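Local coordinates for dihydrodipicolinate synthase (Bacteroides thetaiotaomicron, PDB 4XKY), which probably acts as a Schiff-base-forming lyase of the DapA family, possibly cleaving N-acetylneuraminate, on a TIM-barrel scaffold, at residues Leu135-Thr140 against Ile161-Ser166. Sequence-based numbering, arbitrary orientation.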
loop_
_atom_site.group_PDB
_atom_site.type_symbol
_atom_site.label_atom_id
_atom_site.label_comp_id
_atom_site.label_asym_id
_atom_site.label_seq_id
_atom_site.Cartn_x
_atom_site.Cartn_y
_atom_site.Cartn_z
ATOM N N LEU D 135 -22.512 8.696 8.005
ATOM C CA LEU D 135 -21.208 8.716 7.398
ATOM C C LEU D 135 -20.551 7.357 7.526
ATOM O O LEU D 135 -20.634 6.701 8.563
ATOM C CB LEU D 135 -20.325 9.731 8.100
ATOM C CG LEU D 135 -20.843 11.153 8.160
ATOM C CD1 LEU D 135 -19.914 11.950 9.046
ATOM C CD2 LEU D 135 -20.907 11.729 6.759
ATOM N N TYR D 136 -19.851 6.971 6.480
ATOM C CA TYR D 136 -19.331 5.626 6.342
ATOM C C TYR D 136 -17.853 5.803 6.071
ATOM O O TYR D 136 -17.446 6.472 5.099
ATOM C CB TYR D 136 -20.039 4.933 5.170
ATOM C CG TYR D 136 -19.801 3.452 4.965
ATOM C CD1 TYR D 136 -20.593 2.737 4.057
ATOM C CD2 TYR D 136 -18.819 2.754 5.662
ATOM C CE1 TYR D 136 -20.410 1.376 3.850
ATOM C CE2 TYR D 136 -18.626 1.392 5.463
ATOM C CZ TYR D 136 -19.416 0.710 4.557
ATOM O OH TYR D 136 -19.211 -0.637 4.370
ATOM N N ASN D 137 -17.075 5.221 6.971
ATOM C CA ASN D 137 -15.631 5.184 6.911
ATOM C C ASN D 137 -15.239 3.809 6.441
ATOM O O ASN D 137 -15.380 2.815 7.184
ATOM C CB ASN D 137 -15.046 5.382 8.302
ATOM C CG ASN D 137 -13.540 5.574 8.275
ATOM O OD1 ASN D 137 -13.029 6.585 7.749
ATOM N ND2 ASN D 137 -12.814 4.599 8.836
ATOM N N MET D 138 -14.741 3.769 5.215
ATOM C CA MET D 138 -14.352 2.547 4.544
ATOM C C MET D 138 -13.014 2.820 3.858
ATOM O O MET D 138 -12.985 3.089 2.654
ATOM C CB MET D 138 -15.425 2.235 3.519
ATOM C CG MET D 138 -15.181 1.023 2.648
ATOM S SD MET D 138 -16.499 0.977 1.419
ATOM C CE MET D 138 -16.200 2.484 0.477
ATOM N N PRO D 139 -11.904 2.789 4.631
ATOM C CA PRO D 139 -10.587 3.320 4.198
ATOM C C PRO D 139 -9.766 2.456 3.230
ATOM O O PRO D 139 -8.725 2.903 2.739
ATOM C CB PRO D 139 -9.824 3.445 5.519
ATOM C CG PRO D 139 -10.366 2.337 6.344
ATOM C CD PRO D 139 -11.838 2.257 6.008
ATOM N N THR D 140 -10.222 1.235 2.972
ATOM C CA THR D 140 -9.467 0.278 2.158
ATOM C C THR D 140 -9.012 0.879 0.818
ATOM O O THR D 140 -7.814 0.911 0.525
ATOM C CB THR D 140 -10.282 -1.012 1.930
ATOM O OG1 THR D 140 -11.530 -0.692 1.306
ATOM C CG2 THR D 140 -10.548 -1.718 3.266
ATOM N N ILE D 161 -26.545 11.980 11.323
ATOM C CA ILE D 161 -27.063 11.403 12.556
ATOM C C ILE D 161 -26.234 10.266 13.107
ATOM O O ILE D 161 -26.538 9.743 14.189
ATOM C CB ILE D 161 -28.535 10.944 12.439
ATOM C CG1 ILE D 161 -28.724 9.868 11.378
ATOM C CG2 ILE D 161 -29.453 12.145 12.200
ATOM C CD1 ILE D 161 -30.095 9.192 11.474
ATOM N N GLY D 162 -25.219 9.849 12.360
ATOM C CA GLY D 162 -24.333 8.807 12.834
ATOM C C GLY D 162 -23.161 8.489 11.927
ATOM O O GLY D 162 -22.930 9.155 10.910
ATOM N N PHE D 163 -22.456 7.432 12.316
ATOM C CA PHE D 163 -21.162 7.058 11.780
ATOM C C PHE D 163 -21.036 5.541 11.896
ATOM O O PHE D 163 -21.293 4.967 12.955
ATOM C CB PHE D 163 -20.059 7.749 12.586
ATOM C CG PHE D 163 -18.640 7.340 12.214
ATOM C CD1 PHE D 163 -18.055 7.775 11.049
ATOM C CD2 PHE D 163 -17.892 6.564 13.053
ATOM C CE1 PHE D 163 -16.764 7.419 10.723
ATOM C CE2 PHE D 163 -16.597 6.209 12.740
ATOM C CZ PHE D 163 -16.026 6.633 11.576
ATOM N N LYS D 164 -20.653 4.917 10.791
ATOM C CA LYS D 164 -20.379 3.493 10.704
ATOM C C LYS D 164 -18.911 3.336 10.326
ATOM O O LYS D 164 -18.452 3.922 9.339
ATOM C CB LYS D 164 -21.242 2.870 9.604
ATOM C CG LYS D 164 -21.043 1.372 9.460
ATOM C CD LYS D 164 -21.333 0.810 8.064
ATOM C CE LYS D 164 -20.410 -0.394 7.837
ATOM N NZ LYS D 164 -20.779 -1.498 6.900
ATOM N N ASP D 165 -18.156 2.560 11.094
ATOM C CA ASP D 165 -16.780 2.302 10.731
ATOM C C ASP D 165 -16.542 0.847 10.365
ATOM O O ASP D 165 -16.863 -0.057 11.149
ATOM C CB ASP D 165 -15.878 2.658 11.907
ATOM C CG ASP D 165 -14.419 2.472 11.603
ATOM O OD1 ASP D 165 -14.004 2.677 10.433
ATOM O OD2 ASP D 165 -13.672 2.135 12.557
ATOM N N SER D 166 -15.881 0.637 9.227
ATOM C CA SER D 166 -15.405 -0.688 8.820
ATOM C C SER D 166 -13.908 -0.791 8.704
ATOM O O SER D 166 -13.405 -1.730 8.103
ATOM C CB SER D 166 -16.015 -1.051 7.463
ATOM O OG SER D 166 -17.403 -1.024 7.606
#
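The carboxylate oxygen OD1 of D165 takes a hydrogen bond from ND2 of N137 at 2.8 Å. The nitrogen keeps the oxygen close to its own amide plane but reaches it from above the carboxylate plane, the two flat groups being turned 50° apart. Both ends are pinned further: D165 OD2 bonds to S167 OG, and N137 OD1 accepts a hydrogen bond from the backbone N of F146. On this same face of the sheet the F163 ring meets N137 obliquely, its CE1 3.6 Å from the asparagine CB.

Y136 and K164 point together to the other face, the barrel interior, and are the predicted proton donor/acceptor and Schiff-base lysine. With CG anti to the backbone N (chi1 -179°) and a bend at chi3, K164 runs alongside the tyrosine, laying CD over one ring face, 3.9 Å from the centroid. Its NZ ends 3.1 Å from Y136 OH, a weak hydrogen bond; that hydroxyl shares another weak one with T47 OG1. S166 OG sits at the ring's edge, 3.5 Å from CE2.

Four backbone hydrogen bonds, from L135 N to G162 O through S166 N to N137 O, join the parallel strands, the last just beyond the end of the second. They are neighbouring barrel strands of a beta-alpha-beta unit: helix 148-154 packs on L135 and F163, helix 170-179 brings Y172 against N137, F163 and D165, and strand 187-190 continues the sheet beyond strand 160-165.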